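Local coordinates for beta-galactosidase (Geobacillus stearothermophilus, PDB 4OIF) that acts as an intracellular GH42 beta-galactosidase, hydrolysing terminal non-reducing galactose residues of beta-D-galactosides, and assembles as a homotrimer, at the interface of chains A and B. Coordinates in Å, arbitrary orientation; residue numbers count along the deposited sequence, not the author numbering. Chains: chain A/B, Beta-galactosidase.

Contact 1: the interface of chains A and B. Residues chain A 194, 196-197; chain B 53, 55-56, 92-95, 118.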
# COMPACT_ATOMS: atom_id res chain seq x y z
N SER A 194 30.57 11.30 8.47
CA SER A 194 30.55 12.69 8.93
C SER A 194 29.20 13.34 8.64
O SER A 194 28.72 14.17 9.41
CB SER A 194 31.67 13.49 8.27
OG SER A 194 31.68 13.27 6.87
N TRP A 196 25.47 14.06 8.63
CA TRP A 196 24.44 13.88 9.66
C TRP A 196 25.00 13.34 10.98
O TRP A 196 24.31 12.65 11.73
CB TRP A 196 23.31 12.96 9.15
CG TRP A 196 22.43 13.64 8.14
CD1 TRP A 196 22.51 14.93 7.73
CD2 TRP A 196 21.34 13.05 7.43
NE1 TRP A 196 21.54 15.19 6.79
CE2 TRP A 196 20.81 14.05 6.59
CE3 TRP A 196 20.78 11.78 7.40
CZ2 TRP A 196 19.73 13.81 5.73
CZ3 TRP A 196 19.70 11.54 6.54
CH2 TRP A 196 19.20 12.55 5.72
N SER A 197 26.27 13.66 11.24
CA SER A 197 26.91 13.45 12.54
C SER A 197 26.88 11.97 12.95
O SER A 197 26.71 11.63 14.12
CB SER A 197 26.24 14.33 13.61
OG SER A 197 27.07 14.47 14.75
N PHE B 53 25.08 19.80 11.24
CA PHE B 53 25.27 18.43 11.68
C PHE B 53 26.71 18.14 12.07
O PHE B 53 27.25 17.09 11.75
CB PHE B 53 24.81 17.46 10.60
CG PHE B 53 23.38 17.65 10.20
CD1 PHE B 53 22.35 17.18 11.01
CD2 PHE B 53 23.05 18.34 9.03
CE1 PHE B 53 21.02 17.37 10.65
CE2 PHE B 53 21.73 18.54 8.67
CZ PHE B 53 20.71 18.05 9.47
N TRP B 55 27.95 18.13 15.26
CA TRP B 55 28.10 17.81 16.68
C TRP B 55 29.25 16.81 16.90
O TRP B 55 30.10 17.03 17.74
CB TRP B 55 26.79 17.28 17.27
CG TRP B 55 26.76 17.32 18.79
CD1 TRP B 55 27.83 17.27 19.63
CD2 TRP B 55 25.60 17.44 19.62
NE1 TRP B 55 27.41 17.33 20.94
CE2 TRP B 55 26.04 17.43 20.96
CE3 TRP B 55 24.23 17.54 19.36
CZ2 TRP B 55 25.17 17.54 22.04
CZ3 TRP B 55 23.36 17.63 20.44
CH2 TRP B 55 23.84 17.63 21.77
N SER B 56 29.27 15.72 16.14
CA SER B 56 30.32 14.72 16.31
C SER B 56 31.69 15.26 15.89
O SER B 56 32.73 14.73 16.31
CB SER B 56 29.99 13.44 15.52
OG SER B 56 30.28 13.61 14.15
N ALA B 92 21.16 16.33 14.92
CA ALA B 92 21.64 14.96 14.85
C ALA B 92 22.65 14.70 15.97
O ALA B 92 23.75 15.23 15.93
CB ALA B 92 22.27 14.69 13.50
N ARG B 93 22.27 13.89 16.96
CA ARG B 93 23.12 13.65 18.14
C ARG B 93 24.23 12.70 17.70
O ARG B 93 24.03 11.89 16.79
CB ARG B 93 22.31 13.04 19.26
CG ARG B 93 21.90 11.63 18.90
CD ARG B 93 20.49 11.31 19.27
NE ARG B 93 19.93 10.34 18.33
CZ ARG B 93 19.63 10.63 17.07
NH1 ARG B 93 19.82 11.85 16.64
NH2 ARG B 93 19.14 9.71 16.25
N PRO B 94 25.42 12.79 18.32
CA PRO B 94 26.47 11.81 18.02
C PRO B 94 26.07 10.40 18.46
O PRO B 94 25.22 10.24 19.35
CB PRO B 94 27.68 12.32 18.81
CG PRO B 94 27.44 13.77 19.00
CD PRO B 94 25.93 13.91 19.13
N ALA B 95 26.66 9.40 17.83
CA ALA B 95 26.43 8.01 18.22
C ALA B 95 26.73 7.78 19.71
O ALA B 95 25.95 7.12 20.41
CB ALA B 95 27.26 7.07 17.35
N GLY B 118 19.64 8.16 11.46
CA GLY B 118 18.90 9.25 10.85
C GLY B 118 19.21 10.60 11.48
O GLY B 118 20.37 10.90 11.80
O HOH W 1 23.42 11.74 14.09
O HOH W 2 28.26 10.29 15.83
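The short 3-10 helix 195-197 of chain A sets A:Trp196 and A:Ser197 against the neighbouring catalytic barrel of the GH42 trimer, at B:Phe53 and B:Ala92 in loops and B:Ser56 in the first turn of helix 55-58. A:Trp196 and B:Phe53 run side by side and point the same way. The indole brings CD1 over the centre of one phenyl face, 3.6 Å above the plane, with NE1 beside CE2 and CZ; the two ring planes are steeply inclined, by about 53°. A:Ser197 gives up the most surface here, 72 Å². Its hydroxyl OG stands anti to its own backbone N (chi1 -162°) and is carried forward to the backbone N of B:Ser56, which donates a hydrogen bond to it at 2.9 Å, 148° at the hydrogen. A:Ser197 CB fits between two carbonyls, 3.5 Å from both B:Phe53 O and B:Ala92 O. The same A:Ser197 CB lies 4.0 Å from the methyl B:Ala92 CB. Two waters fill in the polar links between main chains. Water 1 connects A:Trp196 O with the backbone O of B:Arg93, a poorly ordered residue. Water 2 lies 2.7 Å from A:Ser197 O and bonds to the backbone N of B:Ala95 at the first turn of helix 95-100. A:Ser197 thus meets the amino ends of two helices, through its hydroxyl directly and its carbonyl by water. In the fold, B:Phe53 to B:Ser56 follow barrel strand 47-50 and B:Ala92 to B:Ala95 follow strand 83-87; the patch centre is about 14 Å from B:Glu158, the probable proton donor.

Contact 2: the interface of chains A and B. Residues chain A 211-213; chain B 112-116.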
# COMPACT_ATOMS: atom_id res chain seq x y z
N PRO A 211 14.79 -0.10 9.82
CA PRO A 211 13.67 0.81 9.61
C PRO A 211 13.39 1.67 10.85
O PRO A 211 12.77 2.73 10.73
CB PRO A 211 12.49 -0.14 9.32
CG PRO A 211 12.94 -1.49 9.83
CD PRO A 211 14.42 -1.50 9.56
N ILE A 212 13.83 1.22 12.02
CA ILE A 212 13.62 2.00 13.24
C ILE A 212 14.94 2.49 13.82
O ILE A 212 14.99 2.96 14.97
CB ILE A 212 12.88 1.21 14.34
CG1 ILE A 212 13.69 -0.02 14.77
CG2 ILE A 212 11.48 0.83 13.89
CD1 ILE A 212 13.33 -0.53 16.18
N GLY A 213 16.00 2.40 13.01
CA GLY A 213 17.31 2.87 13.40
C GLY A 213 18.01 3.65 12.30
O GLY A 213 17.64 4.78 11.96
N VAL B 112 7.14 1.93 19.90
CA VAL B 112 8.38 1.23 19.65
C VAL B 112 9.55 2.16 19.87
O VAL B 112 9.63 3.23 19.27
CB VAL B 112 8.47 0.67 18.22
CG1 VAL B 112 9.84 0.03 18.01
CG2 VAL B 112 7.37 -0.35 17.99
N ARG B 113 10.46 1.76 20.75
CA ARG B 113 11.67 2.54 20.98
C ARG B 113 12.57 2.43 19.74
O ARG B 113 12.81 1.33 19.24
CB ARG B 113 12.39 2.06 22.24
CG ARG B 113 13.73 2.74 22.52
CD ARG B 113 13.58 4.15 23.10
NE ARG B 113 13.03 4.15 24.45
CZ ARG B 113 12.95 5.24 25.22
NH1 ARG B 113 13.39 6.41 24.78
NH2 ARG B 113 12.43 5.14 26.45
N GLN B 114 13.06 3.56 19.24
CA GLN B 114 13.97 3.56 18.09
C GLN B 114 15.43 3.29 18.50
O GLN B 114 15.82 3.51 19.65
CB GLN B 114 13.90 4.89 17.33
CG GLN B 114 12.48 5.36 17.00
CD GLN B 114 11.77 4.43 16.04
OE1 GLN B 114 12.10 4.38 14.85
NE2 GLN B 114 10.79 3.68 16.54
N LEU B 115 16.23 2.84 17.54
CA LEU B 115 17.68 2.83 17.70
C LEU B 115 18.28 4.13 17.17
O LEU B 115 17.60 4.92 16.51
CB LEU B 115 18.32 1.65 16.96
CG LEU B 115 17.59 0.31 16.97
CD1 LEU B 115 18.42 -0.73 16.26
CD2 LEU B 115 17.26 -0.12 18.38
N HIS B 116 19.56 4.33 17.44
CA HIS B 116 20.32 5.41 16.84
C HIS B 116 20.25 5.39 15.31
O HIS B 116 20.24 4.32 14.70
CB HIS B 116 21.78 5.34 17.29
CG HIS B 116 22.60 6.46 16.74
ND1 HIS B 116 22.48 7.76 17.18
CD2 HIS B 116 23.54 6.48 15.77
CE1 HIS B 116 23.31 8.53 16.50
NE2 HIS B 116 23.97 7.78 15.64
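With chi1 at 62°, A:Ile212 holds CG1 between its backbone N and carbonyl carbon, which sends CG1 and its CD1 towards B:Val112 and leaves CB and CG2 towards the amide of B:Gln114. B:Gln114 in turn is bent at chi2 (-65°), folding its amide back towards its own main chain and alongside the isoleucine. Both belong to loops joining two subunits of the GH42 trimer. The long branch of A:Ile212 ends in CD1, which meets B:Val112 CG1 at 4.0 Å and B:Arg113 O at 3.6 Å; the isoleucine and valine side chains cross at about a right angle. The beta-carbon and CG2 instead face the B:Gln114 amide, with A:Ile212 CB 3.8 Å from B:Gln114 CD, making an aliphatic surface against a flat polar group. Rotation of that amide is fixed from within chain B: NE2 donates to B:Val112 O at 3.0 Å, with the acceptor in the amide plane although the nitrogen stands well above the plane of the valine carbonyl. This turns B:Gln114 OE1 towards A:Ile212, where it lies 3.2 Å from A:Ile212 O, a contact of two acceptors with no hydrogen bond between them. The direct hydrogen bond across joins the two backbones: B:Leu115 N donates to A:Ile212 O at 2.9 Å, 147° at the hydrogen, the nitrogen lying somewhat out of the carbonyl plane. At A:Gly213 the bare CA packs 3.9 Å from B:Leu115 CB, and its carbonyl carbon C comes 3.3 Å from B:His116 O. A:Ile212 hides 91 Å², more than any other residue of the patch, and packs along B:Val112 to B:Gln114. That chain B loop leads on towards B:Arg119, a probable substrate-binding residue, and B:Cys123, a zinc ligand.

Contacts 1 and 2 share no residue; their C-alpha centres lie about 16 Å apart. On chain A both belong to the stretch between helix 184-191 and helix 218-246; on chain B, B:Gly118 at the fringe of contact 1 closely follows the loop used by contact 2. One subunit thus presses two points of a single segment onto loops of its neighbour. From the contact centres to the probable nucleophile B:Glu322 it is about 15 Å for contact 1 and about 24 Å for contact 2. The pairing is not an exact two-fold, in keeping with the homotrimer, and may help to order loops near the active site.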